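Local atomic coordinates of transcription factor GAMBIF1 (Anopheles gambiae, PDB entry 1BVO), a protein that binds DNA through the Rel homology specificity domain described here and probably activates RNA polymerase II transcription as an insect relative of Dorsal. Residues Q8-A13 with S27-N32; V56-K61 with H71-K76; L140-L145 with I170-K175. All blocks are in the same frame, centred on the assembly; numbering follows the deposited sequence.

Overall arrangement
Contact 2 is the core contact, its centre about 4 Å from that of the chain, and it works through apolar side chains and one water between strands that are not directly paired. Contacts 1 and 3 lie farther out, with centres about 13 and 12 Å from the chain centre, and both are partly buried. Contact 1 combines an isolated backbone bridge between loop segments with proline packing, whereas contact 3 is a regular antiparallel pair. Contacts 2 and 3 share one sheet, in which strands 52-59 and 142-152 are neighbours. Contacts 1 and 3 meet where P11 lies beside Y172. Contact 3 also reaches the DNA, through lysines at the C-terminal end.

Contact 1 of 3, residues Q8-A13 with S27-N32; sequences QPHPKA and SIPGVN
H10 meets P29 through its backbone. H10 N donates to P29 O over 3.0 Å, and the bond is straight, with an N-H...O angle of 179°; the donor stands above the plane of the acceptor carbonyl, 36° out of it. A second backbone bond, from V31 N to Q8 O, is modelled at 2.7 Å, but Q8 O sits too close to a neighbouring methyl for its position to be trusted. The two bonds flank a single bridge of P9 with G30, whose CA atoms are 4.5 Å apart. Proline is tolerated at both P9 and P29 because neither has to donate here: the N-H groups used belong to H10 and V31.

Apolar contacts fill in around this bridge. The tip of the P29 ring, CG, lies 3.3 Å from A13 CB. The same CG also touches H10 CB, at 3.8 Å. On another part of the segment P9 CB packs against I28 CG2 at 3.7 Å; that methyl lies anti to its own backbone N, and the branched isoleucine offers it while CG1 is carried elsewhere.

The imidazole of H10 is placed by a CG anti to the backbone N (chi1 -176°). G30 O lies at the edge of the ring, near its plane, and is 3.5 Å from H10 CB. The end of the Q8 side chain leads away from 27-32, and its OE1 accepts from D169 N.

Both segments belong to the long connection between strands 2-7 and 42-46, and they close the base of the loop that in Rel proteins carries the DNA recognition motif. P11 forms a backbone bond with Y172 of strand 159-172, P9 packs on I171 of that strand, and I28 bonds through its backbone to L100.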
loop_
_atom_site.group_PDB
_atom_site.type_symbol
_atom_site.label_atom_id
_atom_site.label_comp_id
_atom_site.label_asym_id
_atom_site.label_seq_id
_atom_site.Cartn_x
_atom_site.Cartn_y
_atom_site.Cartn_z
ATOM N N GLN C 8 -27.131 -13.776 -15.508
ATOM C CA GLN C 8 -26.595 -13.002 -14.425
ATOM C C GLN C 8 -25.186 -13.369 -14.084
ATOM O O GLN C 8 -24.772 -14.528 -14.190
ATOM C CB GLN C 8 -27.461 -13.211 -13.196
ATOM C CG GLN C 8 -28.796 -12.560 -13.304
ATOM C CD GLN C 8 -28.768 -11.131 -12.850
ATOM O OE1 GLN C 8 -27.722 -10.608 -12.439
ATOM N NE2 GLN C 8 -29.918 -10.470 -12.932
ATOM N N PRO C 9 -24.422 -12.378 -13.644
ATOM C CA PRO C 9 -23.043 -12.634 -13.278
ATOM C C PRO C 9 -22.990 -13.567 -12.093
ATOM O O PRO C 9 -23.837 -13.526 -11.196
ATOM C CB PRO C 9 -22.513 -11.244 -12.928
ATOM C CG PRO C 9 -23.752 -10.478 -12.530
ATOM C CD PRO C 9 -24.748 -10.949 -13.544
ATOM N N HIS C 10 -22.068 -14.514 -12.164
ATOM C CA HIS C 10 -21.884 -15.426 -11.068
ATOM C C HIS C 10 -21.397 -14.513 -9.958
ATOM O O HIS C 10 -20.388 -13.817 -10.110
ATOM C CB HIS C 10 -20.825 -16.467 -11.385
ATOM C CG HIS C 10 -20.681 -17.489 -10.311
ATOM N ND1 HIS C 10 -21.132 -18.790 -10.445
ATOM C CD2 HIS C 10 -20.211 -17.390 -9.051
ATOM C CE1 HIS C 10 -20.946 -19.439 -9.313
ATOM N NE2 HIS C 10 -20.387 -18.607 -8.445
ATOM N N PRO C 11 -22.052 -14.574 -8.793
ATOM C CA PRO C 11 -21.774 -13.782 -7.590
ATOM C C PRO C 11 -20.469 -14.047 -6.825
ATOM O O PRO C 11 -20.109 -13.258 -5.950
ATOM C CB PRO C 11 -22.962 -14.128 -6.710
ATOM C CG PRO C 11 -23.113 -15.591 -6.994
ATOM C CD PRO C 11 -23.083 -15.592 -8.506
ATOM N N LYS C 12 -19.767 -15.130 -7.141
ATOM C CA LYS C 12 -18.536 -15.507 -6.425
ATOM C C LYS C 12 -17.577 -16.298 -7.303
ATOM O O LYS C 12 -17.150 -17.390 -6.916
ATOM C CB LYS C 12 -18.887 -16.432 -5.255
ATOM C CG LYS C 12 -19.311 -15.787 -3.955
ATOM C CD LYS C 12 -18.113 -15.330 -3.156
ATOM C CE LYS C 12 -18.480 -15.271 -1.678
ATOM N NZ LYS C 12 -17.660 -14.255 -0.939
ATOM N N ALA C 13 -17.224 -15.785 -8.469
ATOM C CA ALA C 13 -16.338 -16.564 -9.315
ATOM C C ALA C 13 -15.177 -15.822 -9.929
ATOM O O ALA C 13 -14.502 -16.342 -10.818
ATOM C CB ALA C 13 -17.130 -17.249 -10.389
ATOM N N SER C 27 -12.401 -12.422 -16.663
ATOM C CA SER C 27 -13.760 -12.316 -17.165
ATOM C C SER C 27 -14.698 -12.923 -16.135
ATOM O O SER C 27 -14.383 -13.931 -15.487
ATOM C CB SER C 27 -13.913 -13.051 -18.485
ATOM O OG SER C 27 -13.098 -12.469 -19.478
ATOM N N ILE C 28 -15.842 -12.269 -15.979
ATOM C CA ILE C 28 -16.880 -12.672 -15.039
ATOM C C ILE C 28 -17.747 -13.746 -15.663
ATOM O O ILE C 28 -18.441 -13.493 -16.643
ATOM C CB ILE C 28 -17.797 -11.487 -14.734
ATOM C CG1 ILE C 28 -17.082 -10.462 -13.877
ATOM C CG2 ILE C 28 -19.082 -11.946 -14.086
ATOM C CD1 ILE C 28 -17.759 -9.132 -13.943
ATOM N N PRO C 29 -17.737 -14.960 -15.097
ATOM C CA PRO C 29 -18.580 -15.999 -15.689
ATOM C C PRO C 29 -20.046 -15.693 -15.402
ATOM O O PRO C 29 -20.373 -14.754 -14.672
ATOM C CB PRO C 29 -18.132 -17.252 -14.940
ATOM C CG PRO C 29 -17.783 -16.726 -13.596
ATOM C CD PRO C 29 -16.987 -15.486 -13.946
ATOM N N GLY C 30 -20.927 -16.487 -15.987
ATOM C CA GLY C 30 -22.348 -16.320 -15.765
ATOM C C GLY C 30 -22.740 -17.260 -14.645
ATOM O O GLY C 30 -21.941 -18.130 -14.272
ATOM N N VAL C 31 -23.939 -17.102 -14.091
ATOM C CA VAL C 31 -24.390 -17.958 -12.994
ATOM C C VAL C 31 -24.295 -19.424 -13.362
ATOM O O VAL C 31 -23.928 -20.272 -12.538
ATOM C CB VAL C 31 -25.882 -17.764 -12.640
ATOM C CG1 VAL C 31 -26.035 -17.589 -11.154
ATOM C CG2 VAL C 31 -26.514 -16.632 -13.407
ATOM N N ASN C 32 -24.642 -19.702 -14.609
ATOM C CA ASN C 32 -24.679 -21.050 -15.130
ATOM C C ASN C 32 -23.401 -21.574 -15.744
ATOM O O ASN C 32 -23.404 -22.664 -16.314
ATOM C CB ASN C 32 -25.823 -21.148 -16.126
ATOM C CG ASN C 32 -27.113 -20.606 -15.552
ATOM O OD1 ASN C 32 -27.551 -21.028 -14.478
ATOM N ND2 ASN C 32 -27.696 -19.626 -16.221
#

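Contact 2 of 3, residues V56-K61 with H71-K76; sequences VSCVTK and HNLVGK
L73 overlaps V56 with one of its two terminal methyls, CD1 lying 3.6 Å from V56 CG1, and the two side chains cross at about a right angle. The same CD1 reaches the strand backbone, 3.9 Å from S57 CA. The other methyl, CD2, meets C58 SG at 3.9 Å, so the forked end reaches V56 and S57 with one branch and C58 with the other. The sulfur is put there by a chi1 of -73°, which sets SG anti to its carbonyl carbon. Cysteine suits the place because a small, weakly polar sulfur can sit beside both a methyl and the carbonyl of H71, whose O is 3.8 Å from C58 SG.

The polar backbone atoms are joined by water rather than directly. One water links C58 N of strand 52-59, from which it accepts at 2.9 Å, to H71 O, just ahead of strand 72-74, to which it donates at 3.0 Å; the two strands run roughly antiparallel, 146° apart. H71 O has a second donor in R117 NH2, so this buried carbonyl is well supplied.

Each strand finds its sheet partners elsewhere: 52-59 lies between 83-87 and 142-152, while 72-74 pairs with 101-103, and L73 also touches L145 and I102. This buried apolar packing between strands of different sheets is consistent with the sandwich interior of the immunoglobulin-like N-terminal domain of Rel proteins.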
loop_
_atom_site.group_PDB
_atom_site.type_symbol
_atom_site.label_atom_id
_atom_site.label_comp_id
_atom_site.label_asym_id
_atom_site.label_seq_id
_atom_site.Cartn_x
_atom_site.Cartn_y
_atom_site.Cartn_z
ATOM N N VAL C 56 -21.962 -0.155 -19.390
ATOM C CA VAL C 56 -21.920 -0.973 -18.209
ATOM C C VAL C 56 -20.926 -0.322 -17.263
ATOM O O VAL C 56 -19.879 0.173 -17.692
ATOM C CB VAL C 56 -21.461 -2.403 -18.531
ATOM C CG1 VAL C 56 -21.581 -3.280 -17.293
ATOM C CG2 VAL C 56 -22.271 -2.966 -19.676
ATOM N N SER C 57 -21.318 -0.218 -15.999
ATOM C CA SER C 57 -20.445 0.342 -14.976
ATOM C C SER C 57 -20.857 -0.259 -13.644
ATOM O O SER C 57 -21.917 -0.880 -13.536
ATOM C CB SER C 57 -20.510 1.873 -14.929
ATOM O OG SER C 57 -21.750 2.350 -14.445
ATOM N N CYS C 58 -19.980 -0.136 -12.663
ATOM C CA CYS C 58 -20.219 -0.656 -11.334
ATOM C C CYS C 58 -21.008 0.313 -10.477
ATOM O O CYS C 58 -20.657 1.497 -10.371
ATOM C CB CYS C 58 -18.898 -0.905 -10.627
ATOM S SG CYS C 58 -17.966 -2.306 -11.213
ATOM N N VAL C 59 -22.055 -0.184 -9.844
ATOM C CA VAL C 59 -22.838 0.635 -8.953
ATOM C C VAL C 59 -22.776 -0.153 -7.646
ATOM O O VAL C 59 -22.286 -1.288 -7.619
ATOM C CB VAL C 59 -24.267 0.802 -9.450
ATOM C CG1 VAL C 59 -24.265 1.361 -10.854
ATOM C CG2 VAL C 59 -25.008 -0.511 -9.379
ATOM N N THR C 60 -23.224 0.456 -6.562
ATOM C CA THR C 60 -23.207 -0.195 -5.250
ATOM C C THR C 60 -24.262 -1.323 -5.134
ATOM O O THR C 60 -25.289 -1.271 -5.817
ATOM C CB THR C 60 -23.476 0.862 -4.166
ATOM O OG1 THR C 60 -24.698 1.549 -4.473
ATOM C CG2 THR C 60 -22.341 1.892 -4.130
ATOM N N LYS C 61 -24.009 -2.336 -4.295
ATOM C CA LYS C 61 -24.987 -3.424 -4.075
ATOM C C LYS C 61 -26.182 -2.741 -3.441
ATOM O O LYS C 61 -27.342 -3.151 -3.553
ATOM C CB LYS C 61 -24.464 -4.448 -3.048
ATOM C CG LYS C 61 -23.578 -3.857 -1.933
ATOM C CD LYS C 61 -23.932 -4.389 -0.539
ATOM C CE LYS C 61 -22.690 -4.832 0.206
ATOM N NZ LYS C 61 -22.421 -4.119 1.486
ATOM N N HIS C 71 -15.004 1.030 -8.198
ATOM C CA HIS C 71 -14.389 0.016 -9.038
ATOM C C HIS C 71 -14.560 0.202 -10.551
ATOM O O HIS C 71 -15.614 0.641 -11.023
ATOM C CB HIS C 71 -14.799 -1.364 -8.549
ATOM C CG HIS C 71 -14.246 -1.697 -7.199
ATOM N ND1 HIS C 71 -14.579 -2.833 -6.516
ATOM C CD2 HIS C 71 -13.337 -1.042 -6.438
ATOM C CE1 HIS C 71 -13.884 -2.889 -5.379
ATOM N NE2 HIS C 71 -13.124 -1.812 -5.318
ATOM N N ASN C 72 -13.467 -0.017 -11.281
ATOM C CA ASN C 72 -13.461 0.137 -12.731
ATOM C C ASN C 72 -13.676 -1.200 -13.407
ATOM O O ASN C 72 -13.261 -2.250 -12.884
ATOM C CB ASN C 72 -12.123 0.706 -13.203
ATOM C CG ASN C 72 -11.765 2.000 -12.525
ATOM O OD1 ASN C 72 -12.591 2.915 -12.402
ATOM N ND2 ASN C 72 -10.535 2.080 -12.049
ATOM N N LEU C 73 -14.345 -1.164 -14.550
ATOM C CA LEU C 73 -14.565 -2.363 -15.327
ATOM C C LEU C 73 -13.574 -2.296 -16.459
ATOM O O LEU C 73 -13.457 -1.269 -17.124
ATOM C CB LEU C 73 -15.962 -2.394 -15.911
ATOM C CG LEU C 73 -17.053 -2.836 -14.950
ATOM C CD1 LEU C 73 -18.380 -2.941 -15.691
ATOM C CD2 LEU C 73 -16.685 -4.178 -14.355
ATOM N N VAL C 74 -12.783 -3.340 -16.616
ATOM C CA VAL C 74 -11.818 -3.355 -17.689
ATOM C C VAL C 74 -12.182 -4.547 -18.552
ATOM O O VAL C 74 -12.838 -5.477 -18.082
ATOM C CB VAL C 74 -10.383 -3.433 -17.130
ATOM C CG1 VAL C 74 -10.093 -2.191 -16.292
ATOM C CG2 VAL C 74 -10.202 -4.679 -16.301
ATOM N N GLY C 75 -11.797 -4.513 -19.817
ATOM C CA GLY C 75 -12.132 -5.610 -20.707
ATOM C C GLY C 75 -11.670 -5.315 -22.121
ATOM O O GLY C 75 -11.812 -4.184 -22.602
ATOM N N LYS C 76 -11.139 -6.333 -22.790
ATOM C CA LYS C 76 -10.638 -6.200 -24.157
ATOM C C LYS C 76 -11.668 -5.457 -24.991
ATOM O O LYS C 76 -11.305 -4.675 -25.871
ATOM C CB LYS C 76 -10.407 -7.592 -24.771
ATOM C CG LYS C 76 -9.148 -7.766 -25.607
ATOM C CD LYS C 76 -8.231 -8.827 -24.986
ATOM C CE LYS C 76 -8.907 -10.205 -24.941
ATOM N NZ LYS C 76 -8.854 -10.892 -23.586
HETATM O O HOH W 1 -17.248 0.577 -13.502
#

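Contact 3 of 3, residues L140-L145 with I170-K175; sequences LNAVRL and IIYDKK. With nucleotides of chain B; nucleotides of chain A.
The beta hairpin of strands 142-152 and 159-172, at one edge of a sheet in the Rel immunoglobulin-like domain, joins these segments as antiparallel neighbours. V143 and I171 form a hydrogen-bonded pair: V143 N donates to I171 O at 2.9 Å and I171 N to V143 O at 2.8 Å, the latter nearly straight at 174°. A142 and Y172 are the adjoining non-hydrogen-bonded pair, and D173 N to N141 O, 2.8 Å, extends the bonding past the strand ends.

Branched side chains suit this extended backbone. On the face carrying V143 and I171, I171 CB packs against V143 CG2, and I171 CD1 lies 3.6 Å from L145 CG. On the face of A142 and Y172, A142 CB, small enough for both to approach, touches Y172 CD1 and I170 CG2, each at 3.7 Å.

R144 lays its guanidinium across I170, with CG1 3.4 Å above the centre of that flat group. Its NH2 is hydrogen-bonded to K61 O and NH1 to S168 O.

K175 lies near thymine DT6 of chain B, though the modelled approach is too short to trust. The extended K174 brings NZ to OP2 of DG4 in chain A, a 2.8 Å hydrogen bond.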
loop_
_atom_site.group_PDB
_atom_site.type_symbol
_atom_site.label_atom_id
_atom_site.label_comp_id
_atom_site.label_asym_id
_atom_site.label_seq_id
_atom_site.Cartn_x
_atom_site.Cartn_y
_atom_site.Cartn_z
ATOM N N LEU C 140 -16.110 -2.153 -0.513
ATOM C CA LEU C 140 -15.202 -2.498 -1.599
ATOM C C LEU C 140 -15.091 -3.991 -1.907
ATOM O O LEU C 140 -14.145 -4.418 -2.582
ATOM C CB LEU C 140 -13.817 -1.915 -1.337
ATOM C CG LEU C 140 -13.814 -0.393 -1.208
ATOM C CD1 LEU C 140 -12.402 0.098 -1.049
ATOM C CD2 LEU C 140 -14.474 0.239 -2.425
ATOM N N ASN C 141 -16.076 -4.771 -1.481
ATOM C CA ASN C 141 -16.065 -6.202 -1.742
ATOM C C ASN C 141 -17.278 -6.699 -2.474
ATOM O O ASN C 141 -17.468 -7.903 -2.649
ATOM C CB ASN C 141 -15.919 -6.975 -0.453
ATOM C CG ASN C 141 -14.498 -7.348 -0.190
ATOM O OD1 ASN C 141 -13.656 -6.474 0.085
ATOM N ND2 ASN C 141 -14.192 -8.651 -0.317
ATOM N N ALA C 142 -18.105 -5.765 -2.908
ATOM C CA ALA C 142 -19.304 -6.127 -3.625
ATOM C C ALA C 142 -19.662 -4.994 -4.559
ATOM O O ALA C 142 -19.385 -3.822 -4.289
ATOM C CB ALA C 142 -20.433 -6.398 -2.660
ATOM N N VAL C 143 -20.256 -5.379 -5.677
ATOM C CA VAL C 143 -20.663 -4.434 -6.690
ATOM C C VAL C 143 -21.792 -5.074 -7.440
ATOM O O VAL C 143 -22.167 -6.210 -7.185
ATOM C CB VAL C 143 -19.572 -4.250 -7.775
ATOM C CG1 VAL C 143 -18.376 -3.498 -7.236
ATOM C CG2 VAL C 143 -19.145 -5.623 -8.297
ATOM N N ARG C 144 -22.343 -4.325 -8.367
ATOM C CA ARG C 144 -23.362 -4.841 -9.254
ATOM C C ARG C 144 -23.010 -4.151 -10.570
ATOM O O ARG C 144 -22.397 -3.072 -10.589
ATOM C CB ARG C 144 -24.760 -4.427 -8.845
ATOM C CG ARG C 144 -25.248 -4.856 -7.491
ATOM C CD ARG C 144 -26.672 -4.321 -7.370
ATOM N NE ARG C 144 -27.277 -4.428 -6.053
ATOM C CZ ARG C 144 -28.190 -5.330 -5.730
ATOM N NH1 ARG C 144 -28.608 -6.210 -6.629
ATOM N NH2 ARG C 144 -28.708 -5.328 -4.509
ATOM N N LEU C 145 -23.293 -4.832 -11.666
ATOM C CA LEU C 145 -23.026 -4.287 -12.981
ATOM C C LEU C 145 -24.264 -3.493 -13.337
ATOM O O LEU C 145 -25.398 -3.941 -13.100
ATOM C CB LEU C 145 -22.837 -5.422 -13.989
ATOM C CG LEU C 145 -21.653 -6.338 -13.687
ATOM C CD1 LEU C 145 -21.651 -7.525 -14.627
ATOM C CD2 LEU C 145 -20.369 -5.547 -13.794
ATOM N N ILE C 170 -25.901 -8.993 -7.011
ATOM C CA ILE C 170 -24.603 -8.643 -6.491
ATOM C C ILE C 170 -23.471 -9.592 -6.858
ATOM O O ILE C 170 -23.652 -10.813 -6.970
ATOM C CB ILE C 170 -24.658 -8.429 -4.989
ATOM C CG1 ILE C 170 -25.685 -7.337 -4.693
ATOM C CG2 ILE C 170 -23.283 -8.016 -4.468
ATOM C CD1 ILE C 170 -26.176 -7.318 -3.273
ATOM N N ILE C 171 -22.312 -8.988 -7.106
ATOM C CA ILE C 171 -21.070 -9.686 -7.428
ATOM C C ILE C 171 -20.159 -9.392 -6.230
ATOM O O ILE C 171 -19.887 -8.216 -5.927
ATOM C CB ILE C 171 -20.403 -9.116 -8.682
ATOM C CG1 ILE C 171 -21.237 -9.431 -9.911
ATOM C CG2 ILE C 171 -18.995 -9.670 -8.830
ATOM C CD1 ILE C 171 -20.810 -8.649 -11.112
ATOM N N TYR C 172 -19.695 -10.471 -5.592
ATOM C CA TYR C 172 -18.849 -10.445 -4.403
ATOM C C TYR C 172 -17.399 -10.836 -4.659
ATOM O O TYR C 172 -17.136 -11.935 -5.141
ATOM C CB TYR C 172 -19.407 -11.432 -3.363
ATOM C CG TYR C 172 -20.818 -11.159 -2.870
ATOM C CD1 TYR C 172 -21.118 -9.974 -2.201
ATOM C CD2 TYR C 172 -21.856 -12.072 -3.089
ATOM C CE1 TYR C 172 -22.402 -9.696 -1.774
ATOM C CE2 TYR C 172 -23.163 -11.796 -2.659
ATOM C CZ TYR C 172 -23.421 -10.599 -2.006
ATOM O OH TYR C 172 -24.698 -10.260 -1.632
ATOM N N ASP C 173 -16.448 -10.003 -4.245
ATOM C CA ASP C 173 -15.027 -10.331 -4.436
ATOM C C ASP C 173 -14.663 -11.654 -3.779
ATOM O O ASP C 173 -14.756 -11.826 -2.551
ATOM C CB ASP C 173 -14.095 -9.231 -3.911
ATOM C CG ASP C 173 -12.632 -9.472 -4.275
ATOM O OD1 ASP C 173 -12.300 -10.536 -4.836
ATOM O OD2 ASP C 173 -11.807 -8.577 -4.022
ATOM N N LYS C 174 -14.265 -12.588 -4.630
ATOM C CA LYS C 174 -13.883 -13.926 -4.249
ATOM C C LYS C 174 -12.476 -13.956 -3.646
ATOM O O LYS C 174 -11.478 -13.906 -4.380
ATOM C CB LYS C 174 -13.950 -14.838 -5.480
ATOM C CG LYS C 174 -13.585 -16.268 -5.187
ATOM C CD LYS C 174 -13.601 -17.157 -6.405
ATOM C CE LYS C 174 -12.980 -18.487 -6.029
ATOM N NZ LYS C 174 -12.682 -19.363 -7.173
ATOM N N LYS C 175 -12.416 -14.072 -2.314
ATOM C CA LYS C 175 -11.159 -14.121 -1.556
ATOM C C LYS C 175 -10.151 -13.066 -2.013
ATOM O O LYS C 175 -10.503 -11.874 -1.901
ATOM C CB LYS C 175 -10.553 -15.537 -1.609
ATOM C CG LYS C 175 -9.360 -15.788 -0.670
ATOM C CD LYS C 175 -8.031 -15.329 -1.254
ATOM C CE LYS C 175 -6.899 -15.616 -0.294
ATOM N NZ LYS C 175 -5.727 -14.720 -0.519
ATOM P P DT B 6 -0.784 -20.412 1.738
ATOM O OP1 DT B 6 0.352 -21.294 2.103
ATOM O OP2 DT B 6 -1.885 -20.181 2.707
ATOM O "O5'" DT B 6 -0.192 -19.017 1.282
ATOM C "C5'" DT B 6 0.802 -18.977 0.281
ATOM C "C4'" DT B 6 1.826 -17.939 0.652
ATOM O "O4'" DT B 6 1.485 -16.683 0.029
ATOM C "C3'" DT B 6 1.849 -17.697 2.154
ATOM O "O3'" DT B 6 3.192 -17.826 2.634
ATOM C "C2'" DT B 6 1.102 -16.380 2.336
ATOM C "C1'" DT B 6 1.235 -15.667 0.989
ATOM N N1 DT B 6 0.038 -14.930 0.525
ATOM C C2 DT B 6 0.194 -13.753 -0.203
ATOM O O2 DT B 6 1.281 -13.244 -0.419
ATOM N N3 DT B 6 -0.981 -13.196 -0.649
ATOM C C4 DT B 6 -2.259 -13.673 -0.446
ATOM O O4 DT B 6 -3.235 -13.067 -0.920
ATOM C C5 DT B 6 -2.340 -14.877 0.353
ATOM C C7 DT B 6 -3.673 -15.460 0.667
ATOM C C6 DT B 6 -1.208 -15.440 0.777
ATOM P P DG A 4 -9.381 -20.475 -8.471
ATOM O OP1 DG A 4 -10.116 -21.686 -7.939
ATOM O OP2 DG A 4 -10.316 -19.313 -8.644
ATOM O "O5'" DG A 4 -8.307 -20.347 -7.354
ATOM C "C5'" DG A 4 -7.303 -21.312 -7.222
ATOM C "C4'" DG A 4 -6.248 -20.745 -6.283
ATOM O "O4'" DG A 4 -5.564 -19.595 -6.856
ATOM C "C3'" DG A 4 -6.894 -20.125 -5.059
ATOM O "O3'" DG A 4 -6.068 -20.485 -3.957
ATOM C "C2'" DG A 4 -6.782 -18.604 -5.274
ATOM C "C1'" DG A 4 -5.392 -18.579 -5.915
ATOM N N9 DG A 4 -4.961 -17.333 -6.586
ATOM C C8 DG A 4 -5.617 -16.340 -7.292
ATOM N N7 DG A 4 -4.901 -15.346 -7.767
ATOM C C5 DG A 4 -3.614 -15.728 -7.288
ATOM C C6 DG A 4 -2.372 -15.052 -7.457
ATOM O O6 DG A 4 -2.245 -13.952 -8.072
ATOM N N1 DG A 4 -1.309 -15.718 -6.878
ATOM C C2 DG A 4 -1.484 -16.908 -6.205
ATOM N N2 DG A 4 -0.282 -17.357 -5.764
ATOM N N3 DG A 4 -2.619 -17.551 -6.028
ATOM C C4 DG A 4 -3.634 -16.905 -6.616
#